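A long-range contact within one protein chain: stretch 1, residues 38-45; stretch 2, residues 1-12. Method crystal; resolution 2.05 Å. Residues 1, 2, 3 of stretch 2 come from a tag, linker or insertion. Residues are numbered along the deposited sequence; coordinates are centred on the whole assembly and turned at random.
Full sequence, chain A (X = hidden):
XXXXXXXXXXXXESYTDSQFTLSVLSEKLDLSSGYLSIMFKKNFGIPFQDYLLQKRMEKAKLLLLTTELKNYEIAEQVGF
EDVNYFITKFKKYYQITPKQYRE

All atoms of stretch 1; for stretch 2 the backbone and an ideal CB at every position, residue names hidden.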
# COMPACT_ATOMS: atom_id res chain seq x y z
N ILE A 38 -4.21 -16.01 -3.11
CA ILE A 38 -5.12 -16.83 -3.92
C ILE A 38 -6.35 -17.30 -3.13
O ILE A 38 -7.48 -17.23 -3.61
CB ILE A 38 -4.38 -18.08 -4.47
CG1 ILE A 38 -3.28 -17.64 -5.43
CG2 ILE A 38 -5.37 -19.08 -5.12
CD1 ILE A 38 -2.42 -18.80 -5.94
N MSE A 39 -6.13 -17.81 -1.93
CA MSE A 39 -7.25 -18.34 -1.17
C MSE A 39 -8.19 -17.21 -0.72
O MSE A 39 -9.41 -17.38 -0.72
CB MSE A 39 -6.77 -19.18 0.02
CG MSE A 39 -7.91 -19.65 0.92
SE MSE A 39 -8.25 -18.41 2.40
CE MSE A 39 -7.09 -19.29 3.72
N PHE A 40 -7.62 -16.07 -0.34
CA PHE A 40 -8.44 -14.94 0.07
C PHE A 40 -9.37 -14.54 -1.07
O PHE A 40 -10.57 -14.40 -0.88
CB PHE A 40 -7.59 -13.74 0.49
CG PHE A 40 -8.40 -12.63 1.10
CD1 PHE A 40 -8.50 -12.50 2.48
CD2 PHE A 40 -9.09 -11.73 0.30
CE1 PHE A 40 -9.26 -11.49 3.06
CE2 PHE A 40 -9.85 -10.72 0.87
CZ PHE A 40 -9.93 -10.60 2.25
N LYS A 41 -8.79 -14.33 -2.25
CA LYS A 41 -9.55 -13.89 -3.41
C LYS A 41 -10.60 -14.93 -3.78
O LYS A 41 -11.70 -14.60 -4.21
CB LYS A 41 -8.61 -13.65 -4.59
CG LYS A 41 -9.29 -13.08 -5.84
CD LYS A 41 -8.26 -12.38 -6.74
CE LYS A 41 -8.84 -12.04 -8.10
NZ LYS A 41 -10.12 -11.29 -7.98
N LYS A 42 -10.26 -16.21 -3.60
CA LYS A 42 -11.25 -17.25 -3.82
C LYS A 42 -12.43 -17.10 -2.86
O LYS A 42 -13.58 -17.08 -3.29
CB LYS A 42 -10.63 -18.64 -3.70
CG LYS A 42 -11.53 -19.75 -4.20
CD LYS A 42 -11.89 -19.55 -5.67
CE LYS A 42 -12.70 -20.71 -6.22
NZ LYS A 42 -12.96 -20.60 -7.69
N ASN A 43 -12.14 -16.94 -1.57
CA ASN A 43 -13.18 -16.89 -0.55
C ASN A 43 -14.01 -15.60 -0.44
O ASN A 43 -15.19 -15.65 -0.12
CB ASN A 43 -12.59 -17.22 0.82
CG ASN A 43 -12.23 -18.68 0.97
OD1 ASN A 43 -11.75 -19.32 0.03
ND2 ASN A 43 -12.47 -19.23 2.16
N PHE A 44 -13.37 -14.46 -0.67
CA PHE A 44 -14.01 -13.17 -0.47
C PHE A 44 -14.42 -12.51 -1.78
O PHE A 44 -15.23 -11.58 -1.79
CB PHE A 44 -13.08 -12.24 0.31
CG PHE A 44 -12.93 -12.61 1.76
CD1 PHE A 44 -13.58 -11.88 2.74
CD2 PHE A 44 -12.14 -13.69 2.13
CE1 PHE A 44 -13.46 -12.22 4.07
CE2 PHE A 44 -12.01 -14.05 3.47
CZ PHE A 44 -12.67 -13.31 4.44
N GLY A 45 -13.84 -12.99 -2.88
CA GLY A 45 -14.20 -12.50 -4.20
C GLY A 45 -13.40 -11.31 -4.68
O GLY A 45 -13.50 -10.92 -5.84
N UNK A 1 -18.39 -20.66 6.65
CA UNK A 1 -16.96 -20.94 6.69
C UNK A 1 -16.33 -20.38 7.96
O UNK A 1 -16.32 -19.16 8.16
CB UNK A 1 -16.27 -20.36 5.46
N UNK A 2 -15.81 -21.27 8.80
CA UNK A 2 -15.09 -20.85 9.99
C UNK A 2 -13.78 -20.14 9.65
O UNK A 2 -13.40 -19.17 10.31
CB UNK A 2 -14.81 -22.06 10.88
N UNK A 3 -13.08 -20.62 8.62
CA UNK A 3 -11.80 -20.03 8.26
C UNK A 3 -11.99 -18.63 7.67
O UNK A 3 -11.14 -17.75 7.82
CB UNK A 3 -11.06 -20.93 7.27
N UNK A 4 -13.12 -18.42 7.00
CA UNK A 4 -13.44 -17.09 6.49
C UNK A 4 -13.72 -16.13 7.65
O UNK A 4 -13.32 -14.97 7.61
CB UNK A 4 -14.64 -17.15 5.55
N UNK A 5 -14.39 -16.63 8.68
CA UNK A 5 -14.75 -15.80 9.82
C UNK A 5 -13.54 -15.48 10.70
O UNK A 5 -13.44 -14.40 11.28
CB UNK A 5 -15.83 -16.50 10.65
N UNK A 6 -12.60 -16.42 10.77
CA UNK A 6 -11.33 -16.18 11.43
C UNK A 6 -10.60 -15.02 10.76
O UNK A 6 -10.14 -14.09 11.43
CB UNK A 6 -10.47 -17.44 11.41
N UNK A 7 -10.49 -15.10 9.44
CA UNK A 7 -9.86 -14.04 8.65
C UNK A 7 -10.58 -12.70 8.83
O UNK A 7 -9.94 -11.66 8.99
CB UNK A 7 -9.84 -14.43 7.17
N UNK A 8 -11.90 -12.73 8.81
CA UNK A 8 -12.69 -11.52 9.05
C UNK A 8 -12.39 -10.89 10.39
O UNK A 8 -12.24 -9.67 10.48
CB UNK A 8 -14.18 -11.84 8.96
N UNK A 9 -12.27 -11.72 11.42
CA UNK A 9 -12.03 -11.23 12.77
C UNK A 9 -10.66 -10.59 12.92
O UNK A 9 -10.52 -9.54 13.54
CB UNK A 9 -12.18 -12.37 13.77
N UNK A 10 -9.65 -11.24 12.37
CA UNK A 10 -8.30 -10.71 12.44
C UNK A 10 -8.27 -9.34 11.78
O UNK A 10 -7.71 -8.39 12.32
CB UNK A 10 -7.30 -11.66 11.78
N UNK A 11 -8.88 -9.24 10.61
CA UNK A 11 -8.88 -7.97 9.90
C UNK A 11 -9.66 -6.89 10.67
O UNK A 11 -9.25 -5.74 10.72
CB UNK A 11 -9.48 -8.16 8.50
N UNK A 12 -10.77 -7.27 11.30
CA UNK A 12 -11.55 -6.31 12.06
C UNK A 12 -10.75 -5.74 13.23
O UNK A 12 -10.85 -4.55 13.58
CB UNK A 12 -12.84 -6.96 12.57

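The two helices cross steeply, at 106° between their N-to-C directions, with axes 11.0 Å apart at closest approach. Stretch 1 offers the edge of the Phe40 ring, a face and an edge of the Phe44 ring, the selenium end of Met39, and the carbonyl O of Asn43.

Position 1 is the first residue of the stretch. Its CA-to-CB bond points toward the Asn43 end of stretch 1, but the ideal CB stands well off it, so little is demanded. A small or polar residue would suit. The deposited residue is Ser1, from an expression tag and poorly ordered. Its OG accepts a hydrogen bond from the backbone N of position 4 at 3.0 Å.

Positions 2 and 3 have nothing of stretch 1 within 5.5 Å of their ideal CB atoms. Many residues would fit. Both are tag residues, Asn2 and Ala3, and neither touches stretch 1.

Position 4 is the nearest in register, its CA 7.0 Å from CA of Asn43. The CA-to-CB bond points sideways, and the ideal CB is 4.5 Å from CZ of Phe44. A face of that ring is open to a side chain passing over it, and the carbonyl O of Asn43 lies beyond. A long chain ending in a donor suits best, lysine or arginine; a shorter apolar chain could cover part of the ring. The deposited residue is Lys4, with all four chi angles t. Its CG packs 3.4 Å from CZ of Phe44. CE sits over the ring face, 4.0 Å from the centroid of Phe44, a CH-pi contact. NZ is 5.0 Å from the same centroid, a cation-pi contact, and donates a hydrogen bond to O of Asn43 at 3.1 Å. The extended chain thus reaches both the ring and the carbonyl.

Positions 5 and 6 leave the contact. At 5 the CA-to-CB bond points away; 6 is out of reach. Polar residues would be easy at either, though stretch 1 does not dictate them. They are Glu5 and Leu6.

Position 7 points toward stretch 1. Its ideal CB is 4.1 Å from CZ of Phe44 and 5.1 Å from CE1 of Phe40. The surroundings are apolar, so isoleucine, leucine, valine or methionine would suit. It is Ile7. CG2 lies 3.7 Å from CE1 of Phe40 and also 3.7 Å from CZ of Phe44, while CD1 meets SE of Met39 at 3.9 Å. The branched chain therefore touches three residues.

Position 8 points sideways, its ideal CB 5.0 Å from CE1 of Phe44. A chain with some aliphatic length would suit, polar-tipped or not. It is Gln8, whose CG meets the ring edge, 3.6 Å from CE1 of Phe44.

Positions 9, 10 and 12 are out of reach and unconstrained here: Asn9, Ile10 and Glu12.

Position 11 points toward stretch 1 from farther off, with nothing within 5.5 Å of the ideal CB. A longer apolar chain could reach Phe40. Ile11 does so, with CD1 at the ring edge, 3.8 Å from CE1 of Phe40.

Stretch 2, residues 1-12: SNAKELIQNIIE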
# COMPACT_ATOMS: atom_id res chain seq x y z
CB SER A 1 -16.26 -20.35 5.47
OG SER A 1 -14.85 -20.45 5.59
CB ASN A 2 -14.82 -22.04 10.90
CG ASN A 2 -13.39 -22.05 11.44
OD1 ASN A 2 -13.13 -21.61 12.56
ND2 ASN A 2 -12.46 -22.55 10.63
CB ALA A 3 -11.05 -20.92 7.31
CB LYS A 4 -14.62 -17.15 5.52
CG LYS A 4 -14.92 -15.83 4.83
CD LYS A 4 -15.96 -16.00 3.74
CE LYS A 4 -16.36 -14.67 3.15
NZ LYS A 4 -17.27 -14.83 1.99
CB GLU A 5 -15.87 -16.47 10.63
CG GLU A 5 -17.12 -16.75 9.80
CD GLU A 5 -18.07 -17.74 10.45
OE1 GLU A 5 -18.07 -17.84 11.70
OE2 GLU A 5 -18.82 -18.41 9.72
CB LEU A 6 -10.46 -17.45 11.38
CG LEU A 6 -9.91 -17.96 12.71
CD1 LEU A 6 -11.04 -18.20 13.71
CD2 LEU A 6 -9.10 -19.23 12.49
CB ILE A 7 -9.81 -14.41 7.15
CG1 ILE A 7 -8.72 -15.45 6.91
CG2 ILE A 7 -9.53 -13.17 6.30
CD1 ILE A 7 -8.91 -16.27 5.65
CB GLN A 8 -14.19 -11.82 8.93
CG GLN A 8 -14.65 -11.98 7.49
CD GLN A 8 -16.04 -12.55 7.37
OE1 GLN A 8 -16.59 -13.10 8.32
NE2 GLN A 8 -16.63 -12.44 6.18
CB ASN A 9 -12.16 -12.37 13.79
CG ASN A 9 -13.59 -12.80 14.01
OD1 ASN A 9 -14.51 -12.30 13.36
ND2 ASN A 9 -13.79 -13.74 14.93
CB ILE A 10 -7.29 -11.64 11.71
CG1 ILE A 10 -7.21 -13.00 12.41
CG2 ILE A 10 -5.90 -11.03 11.68
CD1 ILE A 10 -6.36 -13.97 11.63
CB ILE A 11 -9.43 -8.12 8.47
CG1 ILE A 11 -8.54 -9.09 7.67
CG2 ILE A 11 -9.51 -6.76 7.79
CD1 ILE A 11 -9.16 -9.59 6.38
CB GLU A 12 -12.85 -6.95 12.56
CG GLU A 12 -13.62 -6.08 13.54
CD GLU A 12 -13.98 -4.72 12.97
OE1 GLU A 12 -14.19 -4.61 11.75
OE2 GLU A 12 -14.08 -3.75 13.76
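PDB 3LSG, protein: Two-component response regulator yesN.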